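Local coordinates for uncharacterized protein (Enterococcus faecalis, PDB 4OBI), which is of unknown function but binds a zinc ion through its NusG II-like (DUF1312) domain, part of a longer protein that is probably anchored in the membrane, at residues A[18-24]-A[36-40]; A[44-48]-A[84-89]. One frame throughout, in Å; residues are numbered along the deposited sequence. Where two conformers were deposited one is given.

Contact 1: A[18-24]-A[36-40]; sequences VDNKVIK and TYKYE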
# COMPACT_ATOMS: atom_id res chain seq x y z
N VAL A 18 -7.16 -4.59 -4.22
CA VAL A 18 -7.52 -3.88 -5.44
C VAL A 18 -8.75 -4.54 -6.04
O VAL A 18 -8.81 -5.77 -6.14
CB VAL A 18 -6.40 -3.91 -6.50
CG1 VAL A 18 -6.77 -3.03 -7.70
CG2 VAL A 18 -5.08 -3.47 -5.90
N ASP A 19 -9.73 -3.73 -6.44
CA ASP A 19 -10.97 -4.23 -6.99
C ASP A 19 -11.55 -5.33 -6.11
O ASP A 19 -12.02 -6.36 -6.61
CB ASP A 19 -10.76 -4.74 -8.43
CG ASP A 19 -10.34 -3.64 -9.39
OD1 ASP A 19 -10.77 -2.48 -9.20
OD2 ASP A 19 -9.58 -3.94 -10.34
N ASN A 20 -11.48 -5.10 -4.80
CA ASN A 20 -12.11 -5.96 -3.79
C ASN A 20 -11.45 -7.33 -3.63
O ASN A 20 -12.04 -8.23 -3.04
CB ASN A 20 -13.60 -6.12 -4.07
CG ASN A 20 -14.31 -4.79 -4.13
OD1 ASN A 20 -14.69 -4.31 -5.21
ND2 ASN A 20 -14.49 -4.18 -2.97
N LYS A 21 -10.24 -7.46 -4.16
CA LYS A 21 -9.45 -8.67 -4.01
C LYS A 21 -8.18 -8.33 -3.25
O LYS A 21 -7.47 -7.38 -3.61
CB LYS A 21 -9.11 -9.27 -5.37
CG LYS A 21 -10.34 -9.62 -6.19
CD LYS A 21 -9.97 -10.43 -7.42
CE LYS A 21 -9.73 -11.89 -7.08
NZ LYS A 21 -9.91 -12.77 -8.27
N VAL A 22 -7.90 -9.09 -2.20
CA VAL A 22 -6.66 -8.92 -1.47
C VAL A 22 -5.58 -9.63 -2.27
O VAL A 22 -5.61 -10.85 -2.41
CB VAL A 22 -6.74 -9.48 -0.04
CG1 VAL A 22 -5.40 -9.36 0.65
CG2 VAL A 22 -7.82 -8.75 0.75
N ILE A 23 -4.64 -8.86 -2.81
CA ILE A 23 -3.64 -9.40 -3.73
C ILE A 23 -2.28 -9.67 -3.08
O ILE A 23 -1.54 -10.52 -3.55
CB ILE A 23 -3.46 -8.52 -4.99
CG1 ILE A 23 -2.89 -7.15 -4.65
CG2 ILE A 23 -4.78 -8.37 -5.75
CD1 ILE A 23 -2.50 -6.36 -5.88
N LYS A 24 -1.98 -8.97 -1.98
CA LYS A 24 -0.69 -9.10 -1.31
C LYS A 24 -0.82 -8.75 0.18
O LYS A 24 -1.55 -7.84 0.54
CB LYS A 24 0.32 -8.15 -1.98
CG LYS A 24 1.77 -8.56 -1.87
CD LYS A 24 2.13 -9.69 -2.82
CE LYS A 24 3.63 -9.84 -2.97
NZ LYS A 24 4.33 -10.00 -1.66
N THR A 36 10.19 -2.41 -3.58
CA THR A 36 8.99 -1.91 -4.23
C THR A 36 8.20 -3.05 -4.83
O THR A 36 8.76 -4.09 -5.21
CB THR A 36 9.30 -0.87 -5.34
OG1 THR A 36 10.20 -1.43 -6.31
CG2 THR A 36 9.94 0.38 -4.73
N TYR A 37 6.89 -2.86 -4.89
CA TYR A 37 5.97 -3.79 -5.53
C TYR A 37 5.01 -2.97 -6.41
O TYR A 37 4.31 -2.09 -5.93
CB TYR A 37 5.16 -4.56 -4.48
CG TYR A 37 4.06 -5.41 -5.07
CD1 TYR A 37 2.80 -4.89 -5.31
CD2 TYR A 37 4.29 -6.75 -5.39
CE1 TYR A 37 1.78 -5.67 -5.87
CE2 TYR A 37 3.29 -7.53 -5.94
CZ TYR A 37 2.04 -6.99 -6.17
OH TYR A 37 1.06 -7.79 -6.72
N LYS A 38 5.00 -3.28 -7.71
CA LYS A 38 4.18 -2.54 -8.65
C LYS A 38 2.85 -3.23 -8.91
O LYS A 38 2.81 -4.37 -9.39
CB LYS A 38 4.92 -2.35 -9.96
CG LYS A 38 4.14 -1.53 -10.98
CD LYS A 38 5.00 -1.14 -12.17
CE LYS A 38 5.37 -2.34 -13.03
NZ LYS A 38 6.50 -2.04 -13.94
N TYR A 39 1.76 -2.55 -8.60
CA TYR A 39 0.45 -2.92 -9.12
C TYR A 39 0.26 -2.19 -10.43
O TYR A 39 0.30 -0.96 -10.46
CB TYR A 39 -0.69 -2.54 -8.17
CG TYR A 39 -2.03 -2.56 -8.87
CD1 TYR A 39 -2.62 -3.76 -9.23
CD2 TYR A 39 -2.66 -1.37 -9.24
CE1 TYR A 39 -3.83 -3.79 -9.91
CE2 TYR A 39 -3.88 -1.39 -9.91
CZ TYR A 39 -4.45 -2.60 -10.25
OH TYR A 39 -5.66 -2.64 -10.93
N GLU A 40 0.05 -2.93 -11.52
CA GLU A 40 -0.26 -2.31 -12.80
C GLU A 40 -1.36 -3.09 -13.52
O GLU A 40 -1.20 -4.27 -13.82
CB GLU A 40 0.99 -2.19 -13.68
CG GLU A 40 0.75 -1.38 -14.95
CD GLU A 40 2.01 -1.12 -15.76
OE1 GLU A 40 3.13 -1.35 -15.26
OE2 GLU A 40 1.89 -0.67 -16.92
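Two antiparallel sheets of a NusG II-like domain face each other here: V18, at the start of the turn joining strands 12-18 and 21-28 of the four-stranded sheet, and I23, on the second of these strands, meet Y37 and Y39 of strand 34-40, an outer strand of the three-stranded sheet. The axes of strand segments 21-24 and 36-40 approach to 10.1 Å at 144°, running roughly antiparallel, a spacing bridged by side chains, with no hydrogen bond between the segments. V18 and Y39 reach toward each other from opposite directions. The CG2 methyl of V18 sits over the centre of the Y39 ring in a CH-pi contact, 4.2 Å from the centroid and 12° off the ring normal. The other methyl, CG1, is anti to the backbone N (chi1 -174°) and lies against the phenolic end, 3.5 Å from Y39 CZ. A beta-branched valine suits this buried place, since its two methyls share one ring.

After V18 the chain turns back in a type I' beta turn from V18 to K21, closed by paired backbone bonds between those two residues. Beyond it a classic beta bulge sets I23 and K24 both opposite L16, and both side chains start toward strand 34-40. I23 CD1 fits obliquely between the two tyrosines, 4.2 Å from Y39 CD1 and 3.9 Å from Y37 OH. K24 suits the more open margin: CG stands over a face of the Y37 ring, and the bend at chi2 brings CE to 3.8 Å from Y37 CE2. Alternation along the strand turns Y37 and Y39 inward, while L89 also packs against both V18 and Y39.

Contact 2: A[44-48]-A[84-89]; sequences GDYNL and CLPHNL. With ZN (zinc ion), chain C.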
# COMPACT_ATOMS: atom_id res chain seq x y z
N GLY A 44 -3.31 0.18 -17.80
CA GLY A 44 -2.19 1.10 -17.58
C GLY A 44 -2.21 1.80 -16.24
O GLY A 44 -1.22 2.38 -15.83
N ASP A 45 -3.35 1.76 -15.55
CA ASP A 45 -3.42 2.32 -14.21
C ASP A 45 -2.43 1.59 -13.32
O ASP A 45 -2.36 0.37 -13.36
CB ASP A 45 -4.84 2.19 -13.65
CG ASP A 45 -5.81 3.15 -14.31
OD1 ASP A 45 -5.40 3.94 -15.20
OD2 ASP A 45 -6.99 3.13 -13.92
N TYR A 46 -1.65 2.35 -12.55
CA TYR A 46 -0.66 1.74 -11.68
C TYR A 46 -0.44 2.50 -10.39
O TYR A 46 -0.72 3.70 -10.30
CB TYR A 46 0.68 1.55 -12.42
CG TYR A 46 1.56 2.77 -12.46
CD1 TYR A 46 1.40 3.73 -13.44
CD2 TYR A 46 2.57 2.96 -11.52
CE1 TYR A 46 2.21 4.86 -13.49
CE2 TYR A 46 3.39 4.08 -11.55
CZ TYR A 46 3.20 5.03 -12.54
OH TYR A 46 4.01 6.15 -12.59
N ASN A 47 0.04 1.77 -9.40
CA ASN A 47 0.44 2.29 -8.11
C ASN A 47 1.66 1.51 -7.70
O ASN A 47 1.64 0.27 -7.73
CB ASN A 47 -0.63 2.10 -7.06
CG ASN A 47 -1.95 2.71 -7.45
OD1 ASN A 47 -2.66 2.16 -8.28
ND2 ASN A 47 -2.28 3.84 -6.86
N LEU A 48 2.71 2.22 -7.33
CA LEU A 48 3.94 1.59 -6.90
C LEU A 48 4.02 1.61 -5.38
O LEU A 48 4.11 2.67 -4.76
CB LEU A 48 5.14 2.30 -7.51
CG LEU A 48 6.50 1.65 -7.23
CD1 LEU A 48 6.58 0.28 -7.88
CD2 LEU A 48 7.61 2.56 -7.74
N CYS A 84 -6.39 4.72 -2.95
CA CYS A 84 -6.44 5.27 -4.29
C CYS A 84 -7.81 4.96 -4.84
O CYS A 84 -8.04 3.91 -5.45
CB CYS A 84 -5.36 4.68 -5.18
SG CYS A 84 -5.34 5.40 -6.83
N LEU A 85 -8.75 5.87 -4.62
CA LEU A 85 -10.11 5.63 -5.03
C LEU A 85 -10.28 5.46 -6.56
O LEU A 85 -11.03 4.58 -6.99
CB LEU A 85 -11.05 6.69 -4.47
CG LEU A 85 -11.10 6.79 -2.94
CD1 LEU A 85 -12.03 7.92 -2.52
CD2 LEU A 85 -11.51 5.46 -2.31
N PRO A 86 -9.57 6.25 -7.39
CA PRO A 86 -9.67 6.07 -8.84
C PRO A 86 -9.26 4.67 -9.32
O PRO A 86 -9.81 4.18 -10.31
CB PRO A 86 -8.72 7.14 -9.40
CG PRO A 86 -8.65 8.17 -8.34
CD PRO A 86 -8.70 7.40 -7.06
N HIS A 87 -8.31 4.03 -8.63
CA HIS A 87 -7.88 2.67 -9.00
C HIS A 87 -8.52 1.58 -8.13
O HIS A 87 -8.22 0.40 -8.29
CB HIS A 87 -6.36 2.57 -8.91
CG HIS A 87 -5.64 3.45 -9.89
ND1 HIS A 87 -4.27 3.59 -9.89
CD2 HIS A 87 -6.10 4.24 -10.89
CE1 HIS A 87 -3.91 4.43 -10.85
NE2 HIS A 87 -5.01 4.83 -11.47
N ASN A 88 -9.42 1.98 -7.23
CA ASN A 88 -10.08 1.07 -6.31
C ASN A 88 -9.08 0.21 -5.51
O ASN A 88 -9.24 -1.01 -5.38
CB ASN A 88 -11.07 0.18 -7.06
CG ASN A 88 -12.20 -0.32 -6.19
OD1 ASN A 88 -12.41 0.18 -5.08
ND2 ASN A 88 -12.95 -1.29 -6.68
N LEU A 89 -8.05 0.88 -5.01
CA LEU A 89 -6.92 0.25 -4.33
C LEU A 89 -6.79 0.79 -2.91
O LEU A 89 -6.90 2.00 -2.69
CB LEU A 89 -5.64 0.51 -5.12
CG LEU A 89 -4.31 0.05 -4.50
CD1 LEU A 89 -3.33 -0.32 -5.61
CD2 LEU A 89 -3.66 1.07 -3.57
ZN ZN C . -4.44 7.46 -6.43
O HOH W 1 -5.11 6.48 -13.71
O HOH W 2 -5.76 8.70 -5.63
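Polar bonds between N47, H87 and C84 lead from strand 46-52 to the zinc site. H87 ND1 donates to N47 OD1 at 2.7 Å, nearly straight at 172°; the oxygen lies in the imidazole plane, while the amide stands almost perpendicular to the ring (84°). The other end of the amide, ND2, donates to C84 SG at 3.4 Å and also to D68 OD2. Asparagine suits this buried place because one flat group accepts from the histidine and donates to two zinc ligands.

D45 CB makes a CH-pi contact over one face of the H87 ring, 3.6 Å from the centroid, and the carboxylate beyond it is stacked at 18° to the ring. A water 2.8 Å from H87 NE2 also bonds weakly to D45 OD1. In van der Waals packing, L89 CD1 lies against the side of N47, 3.9 Å from N47 CB.

In metal coordination, C84 SG binds zinc at 2.3 Å, with C63, D68 and a water completing the site. N47 is thus a second-shell residue whose bonds are consistent with positioning C84 and D68; its N-H would probably temper the negative charge on the thiolate, while bonds at both ends fix the rotation of the amide.

Overall arrangement
Both contacts start from the three-stranded sheet; contact 1, near the surface, reaches the turn and strand 21-28 of the four-stranded sheet, and contact 2, buried, the loop between strands 82-84 and 89-95. Contact 1 works through methyls, an aliphatic lysine chain and two tyrosine rings, without a hydrogen bond between its segments; contact 2 relies on directional polar bonds, a stacked carboxylate and a metal. Their centres are 9 Å apart, and neighbouring strands 34-40 and 46-52 link them: Y39 O lies 2.9 Å from N47 N, a probable hydrogen bond. On the facing side D19 N similarly approaches N88 O at 3.0 Å. L89 touches side chains of both contacts, and the zinc lies about 9 Å from the side chain of Y39.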